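Local coordinates for protein group 3 allergen SMIPP-S Yv6023A04 (Sarcoptes scabiei type hominis, PDB 3H7O) that is an inactivated paralogue of trypsin-like serine proteases from the scabies mite and so probably does not cleave proteins as its relatives do, at residues A[88-92]-A[217-221]. The protein carries 3 engineered substitutions. Residues are numbered along the deposited sequence; the frame is centred on the assembly and turned at random.
Sequences NDIAI and YVSWI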
loop_
_atom_site.group_PDB
_atom_site.type_symbol
_atom_site.label_atom_id
_atom_site.label_comp_id
_atom_site.label_asym_id
_atom_site.label_seq_id
_atom_site.Cartn_x
_atom_site.Cartn_y
_atom_site.Cartn_z
ATOM N N ASN A 88 -4.161 13.065 0.998
ATOM C CA ASN A 88 -4.790 12.215 -0.029
ATOM C C ASN A 88 -3.761 11.368 -0.784
ATOM O O ASN A 88 -3.722 11.361 -2.015
ATOM C CB ASN A 88 -5.625 13.052 -1.009
ATOM C CG ASN A 88 -6.688 13.879 -0.313
ATOM O OD1 ASN A 88 -7.390 13.390 0.569
ATOM N ND2 ASN A 88 -6.806 15.142 -0.704
ATOM N N ASP A 89 -2.933 10.658 -0.025
ATOM C CA ASP A 89 -1.845 9.865 -0.578
ATOM C C ASP A 89 -2.347 8.486 -0.995
ATOM O O ASP A 89 -1.960 7.458 -0.429
ATOM C CB ASP A 89 -0.712 9.755 0.442
ATOM C CG ASP A 89 0.607 9.356 -0.188
ATOM O OD1 ASP A 89 0.663 9.146 -1.421
ATOM O OD2 ASP A 89 1.594 9.257 0.565
ATOM N N ILE A 90 -3.204 8.489 -2.009
ATOM C CA ILE A 90 -3.871 7.291 -2.487
ATOM C C ILE A 90 -4.070 7.410 -4.008
ATOM O O ILE A 90 -4.335 8.498 -4.526
ATOM C CB ILE A 90 -5.213 7.080 -1.727
ATOM C CG1 ILE A 90 -5.789 5.687 -1.997
ATOM C CG2 ILE A 90 -6.213 8.227 -2.020
ATOM C CD1 ILE A 90 -6.942 5.309 -1.080
ATOM N N ALA A 91 -3.904 6.299 -4.718
ATOM C CA ALA A 91 -4.003 6.303 -6.174
ATOM C C ALA A 91 -4.498 4.971 -6.692
ATOM O O ALA A 91 -4.213 3.921 -6.108
ATOM C CB ALA A 91 -2.650 6.636 -6.801
ATOM N N ILE A 92 -5.235 5.020 -7.796
ATOM C CA ILE A 92 -5.675 3.812 -8.480
ATOM C C ILE A 92 -4.947 3.694 -9.812
ATOM O O ILE A 92 -4.921 4.640 -10.604
ATOM C CB ILE A 92 -7.208 3.790 -8.683
ATOM C CG1 ILE A 92 -7.910 3.789 -7.319
ATOM C CG2 ILE A 92 -7.627 2.555 -9.494
ATOM C CD1 ILE A 92 -9.403 4.085 -7.374
ATOM N N TYR A 217 -12.363 6.849 1.125
ATOM C CA TYR A 217 -12.247 6.976 -0.332
ATOM C C TYR A 217 -13.021 5.908 -1.099
ATOM O O TYR A 217 -12.951 5.857 -2.329
ATOM C CB TYR A 217 -10.773 6.934 -0.756
ATOM C CG TYR A 217 -9.934 8.032 -0.142
ATOM C CD1 TYR A 217 -9.786 9.263 -0.782
ATOM C CD2 TYR A 217 -9.294 7.841 1.085
ATOM C CE1 TYR A 217 -9.020 10.273 -0.218
ATOM C CE2 TYR A 217 -8.528 8.848 1.661
ATOM C CZ TYR A 217 -8.393 10.059 1.003
ATOM O OH TYR A 217 -7.635 11.057 1.571
ATOM N N VAL A 218 -13.765 5.069 -0.382
ATOM C CA VAL A 218 -14.379 3.897 -1.006
ATOM C C VAL A 218 -15.469 4.259 -2.029
ATOM O O VAL A 218 -15.680 3.524 -2.990
ATOM C CB VAL A 218 -14.833 2.838 0.047
ATOM C CG1 VAL A 218 -16.167 3.190 0.652
ATOM C CG2 VAL A 218 -14.873 1.448 -0.575
ATOM N N SER A 219 -16.125 5.404 -1.834
ATOM C CA SER A 219 -17.082 5.921 -2.814
ATOM C C SER A 219 -16.377 6.270 -4.129
ATOM O O SER A 219 -16.848 5.913 -5.214
ATOM C CB SER A 219 -17.811 7.144 -2.254
ATOM O OG SER A 219 -18.751 7.639 -3.185
ATOM N N TRP A 220 -15.242 6.956 -4.013
ATOM C CA TRP A 220 -14.412 7.323 -5.157
ATOM C C TRP A 220 -13.810 6.084 -5.829
ATOM O O TRP A 220 -13.796 5.989 -7.058
ATOM C CB TRP A 220 -13.318 8.307 -4.714
ATOM C CG TRP A 220 -12.208 8.513 -5.711
ATOM C CD1 TRP A 220 -12.293 9.155 -6.916
ATOM C CD2 TRP A 220 -10.846 8.081 -5.580
ATOM N NE1 TRP A 220 -11.067 9.145 -7.545
ATOM C CE2 TRP A 220 -10.163 8.494 -6.747
ATOM C CE3 TRP A 220 -10.136 7.388 -4.590
ATOM C CZ2 TRP A 220 -8.803 8.235 -6.952
ATOM C CZ3 TRP A 220 -8.781 7.128 -4.793
ATOM C CH2 TRP A 220 -8.131 7.553 -5.968
ATOM N N ILE A 221 -13.329 5.139 -5.019
ATOM C CA ILE A 221 -12.777 3.870 -5.518
ATOM C C ILE A 221 -13.825 3.080 -6.312
ATOM O O ILE A 221 -13.542 2.599 -7.413
ATOM C CB ILE A 221 -12.187 3.007 -4.365
ATOM C CG1 ILE A 221 -10.940 3.678 -3.777
ATOM C CG2 ILE A 221 -11.839 1.594 -4.850
ATOM C CD1 ILE A 221 -10.536 3.153 -2.409
HETATM O O HOH W 1 -5.324 11.871 3.322
#
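N88 and Y217 tie the loop ahead of barrel strand 91-95 to the residue just before helix 218-225 in this chymotrypsin-like, two-barrel fold of the peptidase S1 family. The asparagine OD1 accepts a hydrogen bond of 2.6 Å from Y217 OH. The donor sits in the carbonyl plane on a lone pair, with a C=O...donor angle of 134°, while the amide stands almost upright to the ring, the two planes 83° apart. A water closes the link from the other end of the residue: it accepts from N88 N and donates to Y217 OH at 3.0 Å. The phenol oxygen therefore gives one bond and receives another, and N88 ND2 is tied separately to F80 O.

D89, the centre of an inverse gamma turn, stands at the position that by family sequence probably corresponds to the catalytic-triad aspartate of active relatives; it turns its side chain from the helix, and its OD1 receives a bond from H43 N. I90 follows on the helix side. Its CG1 lies opposite the backbone N (chi1 -168°), which places CG2 between the backbone N and the carbonyl carbon, and this methyl lies over the centre of the Y217 ring, 3.9 Å from the centroid, as a CH-pi contact; it also meets W220 CZ3. The I90 CD1 reaches I221 CD1 loosely and lies near the ring carbons CG and CD2 of Y217. A91 brings its CA to the edge of the indole, while its backbone pairs with T40 in the barrel.

I92, on barrel strand 91-95, points its side chain to the helix and also touches F37 and L39 of strand 37-40. Its CD1 fits against the helix at I221 CG1, 3.9 Å away, and also lies over one face of the W220 six-membered ring, 4.1 Å from the centroid and displaced toward the rim.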